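Long-range contact in DNA mismatch repair protein MutL (Aquifex aeolicus, PDB 6LZI), which binds and probably hydrolyses ATP through its N-terminal Bergerat-fold domain and takes part in DNA mismatch repair: residues Gly217-Gln228 and Thr259-Pro268. Sequence-based numbering, arbitrary orientation.
Sequences GITLRAFVSRNQ and TLVVLYAELP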
ATOM      1  N   GLY A 217      -2.362  17.972 -23.132  1.00 71.81           N
ATOM      2  CA  GLY A 217      -2.772  18.009 -21.741  1.00 71.97           C
ATOM      3  C   GLY A 217      -2.806  16.619 -21.137  1.00 70.72           C
ATOM      4  O   GLY A 217      -3.104  16.433 -19.955  1.00 69.23           O
ATOM      5  N   ILE A 218      -2.467  15.641 -21.975  1.00 69.70           N
ATOM      6  CA  ILE A 218      -2.600  14.219 -21.679  1.00 68.08           C
ATOM      7  C   ILE A 218      -1.221  13.588 -21.764  1.00 62.73           C
ATOM      8  O   ILE A 218      -0.543  13.725 -22.787  1.00 63.21           O
ATOM      9  CB  ILE A 218      -3.562  13.546 -22.674  1.00 73.54           C
ATOM     10  CG1 ILE A 218      -3.327  12.036 -22.702  1.00 71.88           C
ATOM     11  CG2 ILE A 218      -3.382  14.156 -24.076  1.00 77.03           C
ATOM     12  CD1 ILE A 218      -3.544  11.333 -21.391  1.00 67.41           C
ATOM     13  N   THR A 219      -0.805  12.883 -20.706  1.00 58.06           N
ATOM     14  CA  THR A 219       0.541  12.317 -20.683  1.00 51.30           C
ATOM     15  C   THR A 219       0.511  10.840 -20.301  1.00 43.89           C
ATOM     16  O   THR A 219      -0.158  10.453 -19.333  1.00 42.27           O
ATOM     17  CB  THR A 219       1.435  13.123 -19.735  1.00 55.01           C
ATOM     18  OG1 THR A 219       1.396  14.503 -20.141  1.00 58.89           O
ATOM     19  CG2 THR A 219       2.873  12.641 -19.813  1.00 52.69           C
ATOM     20  N   LEU A 220       1.240  10.025 -21.074  1.00 43.64           N
ATOM     21  CA  LEU A 220       1.361   8.586 -20.859  1.00 39.73           C
ATOM     22  C   LEU A 220       2.833   8.215 -20.748  1.00 36.21           C
ATOM     23  O   LEU A 220       3.664   8.696 -21.526  1.00 39.07           O
ATOM     24  CB  LEU A 220       0.726   7.799 -22.015  1.00 41.13           C
ATOM     25  CG  LEU A 220      -0.724   8.074 -22.347  1.00 45.37           C
ATOM     26  CD1 LEU A 220      -1.072   7.413 -23.701  1.00 45.63           C
ATOM     27  CD2 LEU A 220      -1.659   7.605 -21.240  1.00 44.52           C
ATOM     28  N   ARG A 221       3.146   7.393 -19.761  1.00 35.54           N
ATOM     29  CA  ARG A 221       4.455   6.795 -19.583  1.00 36.28           C
ATOM     30  C   ARG A 221       4.195   5.327 -19.257  1.00 37.23           C
ATOM     31  O   ARG A 221       3.538   5.024 -18.244  1.00 32.79           O
ATOM     32  CB  ARG A 221       5.209   7.499 -18.443  1.00 35.73           C
ATOM     33  CG  ARG A 221       6.670   7.117 -18.245  1.00 34.95           C
ATOM     34  CD  ARG A 221       7.223   7.805 -16.999  1.00 35.93           C
ATOM     35  NE  ARG A 221       8.658   7.641 -16.926  1.00 42.29           N
ATOM     36  CZ  ARG A 221       9.427   8.078 -15.936  1.00 41.35           C
ATOM     37  NH1 ARG A 221       8.902   8.726 -14.889  1.00 45.89           N
ATOM     38  NH2 ARG A 221      10.731   7.846 -16.007  1.00 36.65           N
ATOM     39  N   ALA A 222       4.689   4.420 -20.104  1.00 36.27           N
ATOM     40  CA  ALA A 222       4.577   3.001 -19.799  1.00 36.65           C
ATOM     41  C   ALA A 222       5.938   2.324 -19.703  1.00 33.13           C
ATOM     42  O   ALA A 222       6.953   2.808 -20.236  1.00 29.50           O
ATOM     43  CB  ALA A 222       3.721   2.258 -20.831  1.00 35.58           C
ATOM     44  N   PHE A 223       5.928   1.165 -19.055  1.00 29.34           N
ATOM     45  CA  PHE A 223       7.076   0.266 -19.012  1.00 25.80           C
ATOM     46  C   PHE A 223       6.572  -1.075 -19.478  1.00 26.40           C
ATOM     47  O   PHE A 223       5.622  -1.592 -18.877  1.00 30.46           O
ATOM     48  CB  PHE A 223       7.654   0.160 -17.583  1.00 24.47           C
ATOM     49  CG  PHE A 223       8.046   1.509 -17.032  1.00 25.43           C
ATOM     50  CD1 PHE A 223       7.077   2.338 -16.438  1.00 26.29           C
ATOM     51  CD2 PHE A 223       9.330   1.994 -17.218  1.00 28.66           C
ATOM     52  CE1 PHE A 223       7.426   3.644 -15.983  1.00 28.50           C
ATOM     53  CE2 PHE A 223       9.676   3.250 -16.801  1.00 28.61           C
ATOM     54  CZ  PHE A 223       8.714   4.097 -16.187  1.00 26.83           C
ATOM     55  N   VAL A 224       7.189  -1.621 -20.535  1.00 30.49           N
ATOM     56  CA  VAL A 224       6.685  -2.832 -21.179  1.00 31.37           C
ATOM     57  C   VAL A 224       7.773  -3.895 -21.162  1.00 33.20           C
ATOM     58  O   VAL A 224       8.954  -3.593 -21.360  1.00 38.72           O
ATOM     59  CB  VAL A 224       6.208  -2.553 -22.627  1.00 36.64           C
ATOM     60  CG1 VAL A 224       5.100  -1.535 -22.594  1.00 39.25           C
ATOM     61  CG2 VAL A 224       7.337  -2.059 -23.460  1.00 42.77           C
ATOM     62  N   SER A 225       7.379  -5.151 -20.932  1.00 34.25           N
ATOM     63  CA  SER A 225       8.315  -6.263 -21.084  1.00 33.64           C
ATOM     64  C   SER A 225       7.571  -7.397 -21.753  1.00 37.79           C
ATOM     65  O   SER A 225       6.523  -7.814 -21.237  1.00 37.78           O
ATOM     66  CB  SER A 225       8.862  -6.724 -19.737  1.00 35.47           C
ATOM     67  OG  SER A 225       9.766  -7.802 -19.898  1.00 42.80           O
ATOM     68  N   ARG A 226       8.116  -7.903 -22.853  1.00 43.41           N
ATOM     69  CA  ARG A 226       7.250  -8.615 -23.782  1.00 49.73           C
ATOM     70  C   ARG A 226       7.116 -10.104 -23.558  1.00 63.57           C
ATOM     71  O   ARG A 226       6.112 -10.687 -23.998  1.00 68.60           O
ATOM     72  CB  ARG A 226       7.703  -8.397 -25.221  1.00 50.17           C
ATOM     73  CG  ARG A 226       7.205  -7.088 -25.712  1.00 48.02           C
ATOM     74  CD  ARG A 226       7.200  -6.995 -27.196  1.00 47.51           C
ATOM     75  NE  ARG A 226       6.297  -5.924 -27.551  1.00 48.45           N
ATOM     76  CZ  ARG A 226       5.027  -6.101 -27.899  1.00 51.23           C
ATOM     77  NH1 ARG A 226       4.490  -7.321 -27.929  1.00 53.71           N
ATOM     78  NH2 ARG A 226       4.293  -5.046 -28.208  1.00 52.24           N
ATOM     79  N   ASN A 227       8.069 -10.778 -22.938  1.00 66.81           N
ATOM     80  CA  ASN A 227       7.879 -12.218 -23.055  1.00 71.73           C
ATOM     81  C   ASN A 227       7.002 -12.762 -21.920  1.00 71.17           C
ATOM     82  O   ASN A 227       5.799 -12.950 -22.131  1.00 78.22           O
ATOM     83  CB  ASN A 227       9.234 -12.893 -23.209  1.00 76.66           C
ATOM     84  CG  ASN A 227       9.742 -12.792 -24.644  1.00 81.08           C
ATOM     85  OD1 ASN A 227       9.003 -13.091 -25.589  1.00 83.58           O
ATOM     86  ND2 ASN A 227      10.981 -12.334 -24.819  1.00 82.56           N
ATOM     87  N   GLN A 228       7.557 -13.010 -20.736  1.00 66.52           N
ATOM     88  CA  GLN A 228       6.758 -13.260 -19.512  1.00 61.39           C
ATOM     89  C   GLN A 228       6.010 -14.599 -19.462  1.00 65.60           C
ATOM     90  O   GLN A 228       5.147 -14.883 -20.288  1.00 64.91           O
ATOM     91  CB  GLN A 228       5.741 -12.133 -19.281  1.00 59.26           C
ATOM     92  CG  GLN A 228       6.335 -10.728 -19.191  1.00 56.90           C
ATOM     93  CD  GLN A 228       7.678 -10.693 -18.475  1.00 58.49           C
ATOM     94  OE1 GLN A 228       8.725 -10.526 -19.104  1.00 62.30           O
ATOM     95  NE2 GLN A 228       7.653 -10.822 -17.158  1.00 54.44           N
ATOM     96  N   THR A 259       2.455 -10.005 -22.302  1.00 43.81           N
ATOM     97  CA  THR A 259       3.300  -8.815 -22.082  1.00 44.36           C
ATOM     98  C   THR A 259       3.037  -8.169 -20.707  1.00 43.56           C
ATOM     99  O   THR A 259       1.897  -8.099 -20.245  1.00 40.39           O
ATOM    100  CB  THR A 259       3.089  -7.751 -23.197  1.00 43.85           C
ATOM    101  OG1 THR A 259       3.305  -8.331 -24.486  1.00 46.86           O
ATOM    102  CG2 THR A 259       4.035  -6.547 -23.010  1.00 41.47           C
ATOM    103  N   LEU A 260       4.083  -7.687 -20.031  1.00 36.88           N
ATOM    104  CA  LEU A 260       3.882  -6.838 -18.862  1.00 34.15           C
ATOM    105  C   LEU A 260       3.749  -5.387 -19.318  1.00 38.71           C
ATOM    106  O   LEU A 260       4.598  -4.897 -20.075  1.00 31.77           O
ATOM    107  CB  LEU A 260       5.058  -6.954 -17.884  1.00 32.45           C
ATOM    108  CG  LEU A 260       5.011  -5.825 -16.859  1.00 31.84           C
ATOM    109  CD1 LEU A 260       3.902  -6.065 -15.814  1.00 33.57           C
ATOM    110  CD2 LEU A 260       6.423  -5.718 -16.295  1.00 34.19           C
ATOM    111  N   VAL A 261       2.698  -4.700 -18.861  1.00 41.37           N
ATOM    112  CA  VAL A 261       2.465  -3.305 -19.236  1.00 39.58           C
ATOM    113  C   VAL A 261       2.132  -2.531 -17.978  1.00 34.53           C
ATOM    114  O   VAL A 261       1.142  -2.841 -17.312  1.00 32.94           O
ATOM    115  CB  VAL A 261       1.328  -3.143 -20.250  1.00 38.76           C
ATOM    116  CG1 VAL A 261       1.148  -1.660 -20.562  1.00 37.91           C
ATOM    117  CG2 VAL A 261       1.588  -3.942 -21.551  1.00 43.80           C
ATOM    118  N   VAL A 262       2.958  -1.531 -17.629  1.00 29.00           N
ATOM    119  CA  VAL A 262       2.663  -0.681 -16.497  1.00 28.34           C
ATOM    120  C   VAL A 262       2.474   0.701 -17.053  1.00 28.97           C
ATOM    121  O   VAL A 262       3.427   1.313 -17.540  1.00 27.38           O
ATOM    122  CB  VAL A 262       3.767  -0.681 -15.431  1.00 30.96           C
ATOM    123  CG1 VAL A 262       3.311   0.167 -14.242  1.00 28.38           C
ATOM    124  CG2 VAL A 262       4.138  -2.116 -15.043  1.00 29.45           C
ATOM    125  N   LEU A 263       1.253   1.206 -16.973  1.00 29.59           N
ATOM    126  CA  LEU A 263       0.892   2.460 -17.602  1.00 32.98           C
ATOM    127  C   LEU A 263       0.605   3.514 -16.544  1.00 29.98           C
ATOM    128  O   LEU A 263      -0.293   3.345 -15.712  1.00 31.46           O
ATOM    129  CB  LEU A 263      -0.325   2.284 -18.510  1.00 34.84           C
ATOM    130  CG  LEU A 263      -0.939   3.556 -19.107  1.00 40.80           C
ATOM    131  CD1 LEU A 263      -0.019   4.186 -20.149  1.00 41.32           C
ATOM    132  CD2 LEU A 263      -2.293   3.240 -19.716  1.00 48.04           C
ATOM    133  N   TYR A 264       1.357   4.602 -16.599  1.00 32.87           N
ATOM    134  CA  TYR A 264       1.125   5.785 -15.773  1.00 34.80           C
ATOM    135  C   TYR A 264       0.495   6.851 -16.647  1.00 37.39           C
ATOM    136  O   TYR A 264       1.151   7.398 -17.538  1.00 38.07           O
ATOM    137  CB  TYR A 264       2.436   6.295 -15.175  1.00 28.84           C
ATOM    138  CG  TYR A 264       3.070   5.277 -14.260  1.00 24.63           C
ATOM    139  CD1 TYR A 264       3.893   4.247 -14.772  1.00 25.72           C
ATOM    140  CD2 TYR A 264       2.821   5.338 -12.904  1.00 23.81           C
ATOM    141  CE1 TYR A 264       4.459   3.317 -13.867  1.00 25.40           C
ATOM    142  CE2 TYR A 264       3.370   4.389 -12.013  1.00 23.24           C
ATOM    143  CZ  TYR A 264       4.208   3.408 -12.538  1.00 24.20           C
ATOM    144  OH  TYR A 264       4.744   2.451 -11.700  1.00 24.79           O
ATOM    145  N   ALA A 265      -0.780   7.129 -16.406  1.00 43.27           N
ATOM    146  CA  ALA A 265      -1.516   8.136 -17.146  1.00 41.07           C
ATOM    147  C   ALA A 265      -1.725   9.352 -16.251  1.00 42.18           C
ATOM    148  O   ALA A 265      -2.054   9.214 -15.068  1.00 43.85           O
ATOM    149  CB  ALA A 265      -2.866   7.590 -17.615  1.00 41.44           C
ATOM    150  N   GLU A 266      -1.530  10.529 -16.831  1.00 47.75           N
ATOM    151  CA  GLU A 266      -1.780  11.810 -16.188  1.00 52.73           C
ATOM    152  C   GLU A 266      -2.798  12.554 -17.037  1.00 56.32           C
ATOM    153  O   GLU A 266      -2.540  12.836 -18.212  1.00 52.49           O
ATOM    154  CB  GLU A 266      -0.490  12.615 -16.063  1.00 57.50           C
ATOM    155  CG  GLU A 266      -0.446  13.587 -14.886  1.00 62.88           C
ATOM    156  CD  GLU A 266       0.329  14.835 -15.241  1.00 64.81           C
ATOM    157  OE1 GLU A 266      -0.047  15.506 -16.230  1.00 65.86           O
ATOM    158  OE2 GLU A 266       1.344  15.120 -14.567  1.00 61.98           O
ATOM    159  N   LEU A 267      -3.947  12.860 -16.450  1.00 62.74           N
ATOM    160  CA  LEU A 267      -5.037  13.521 -17.143  1.00 65.10           C
ATOM    161  C   LEU A 267      -5.586  14.648 -16.280  1.00 65.49           C
ATOM    162  O   LEU A 267      -5.558  14.557 -15.043  1.00 58.87           O
ATOM    163  CB  LEU A 267      -6.163  12.531 -17.477  1.00 65.03           C
ATOM    164  CG  LEU A 267      -5.874  11.591 -18.647  1.00 62.77           C
ATOM    165  CD1 LEU A 267      -6.137  10.133 -18.279  1.00 59.94           C
ATOM    166  CD2 LEU A 267      -6.687  12.007 -19.874  1.00 67.97           C
ATOM    167  N   PRO A 268      -6.058  15.737 -16.905  1.00 68.87           N
ATOM    168  CA  PRO A 268      -6.744  16.774 -16.133  1.00 68.86           C
ATOM    169  C   PRO A 268      -8.076  16.250 -15.623  1.00 71.90           C
ATOM    170  O   PRO A 268      -8.706  15.395 -16.267  1.00 72.81           O
ATOM    171  CB  PRO A 268      -6.935  17.910 -17.158  1.00 69.28           C
ATOM    172  CG  PRO A 268      -6.919  17.239 -18.480  1.00 70.21           C
ATOM    173  CD  PRO A 268      -6.000  16.058 -18.344  1.00 70.08           C
TER
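Phe-223 presents its ring edge to Tyr-264 on one face of an antiparallel strand pair. Their planes stand at 84°, and CE1 of Phe-223 lies 3.7 Å from CE1 of Tyr-264. The rings do not stack. In Tyr-264, CG is anti to the carbonyl carbon (chi1 -62°), which sets the ring edge against Arg-221 O, 3.6 Å from CD1. The Tyr-264 hydroxyl is hydrogen-bonded to Leu-172 O, and its ring also meets Phe-236. Arg-221 extends from this same face to a salt bridge with Glu-210.

On the other face, CD2 of Leu-220 touches Leu-263 CD1 (3.9 Å) and Ala-265 CB (3.8 Å) in directions roughly at right angles. Helix 292-298 packs over Leu-220 and Ala-222, while helix 196-204 covers the aromatic face. At one end, Ile-218 and Leu-267 run alongside each other, with CD1 of Ile-218 3.6 Å from CD2 of Leu-267.

Eight backbone hydrogen bonds join strands 219-225 and 260-266. The shortest, from Leu-260 N to Ser-225 O, is 2.7 Å. These two neighbouring strands belong to the sheet of the S5-like domain. Backbone bonding fixes their register, and side-chain contacts on the two faces hold this pair between those helices, well away from the ADP pocket.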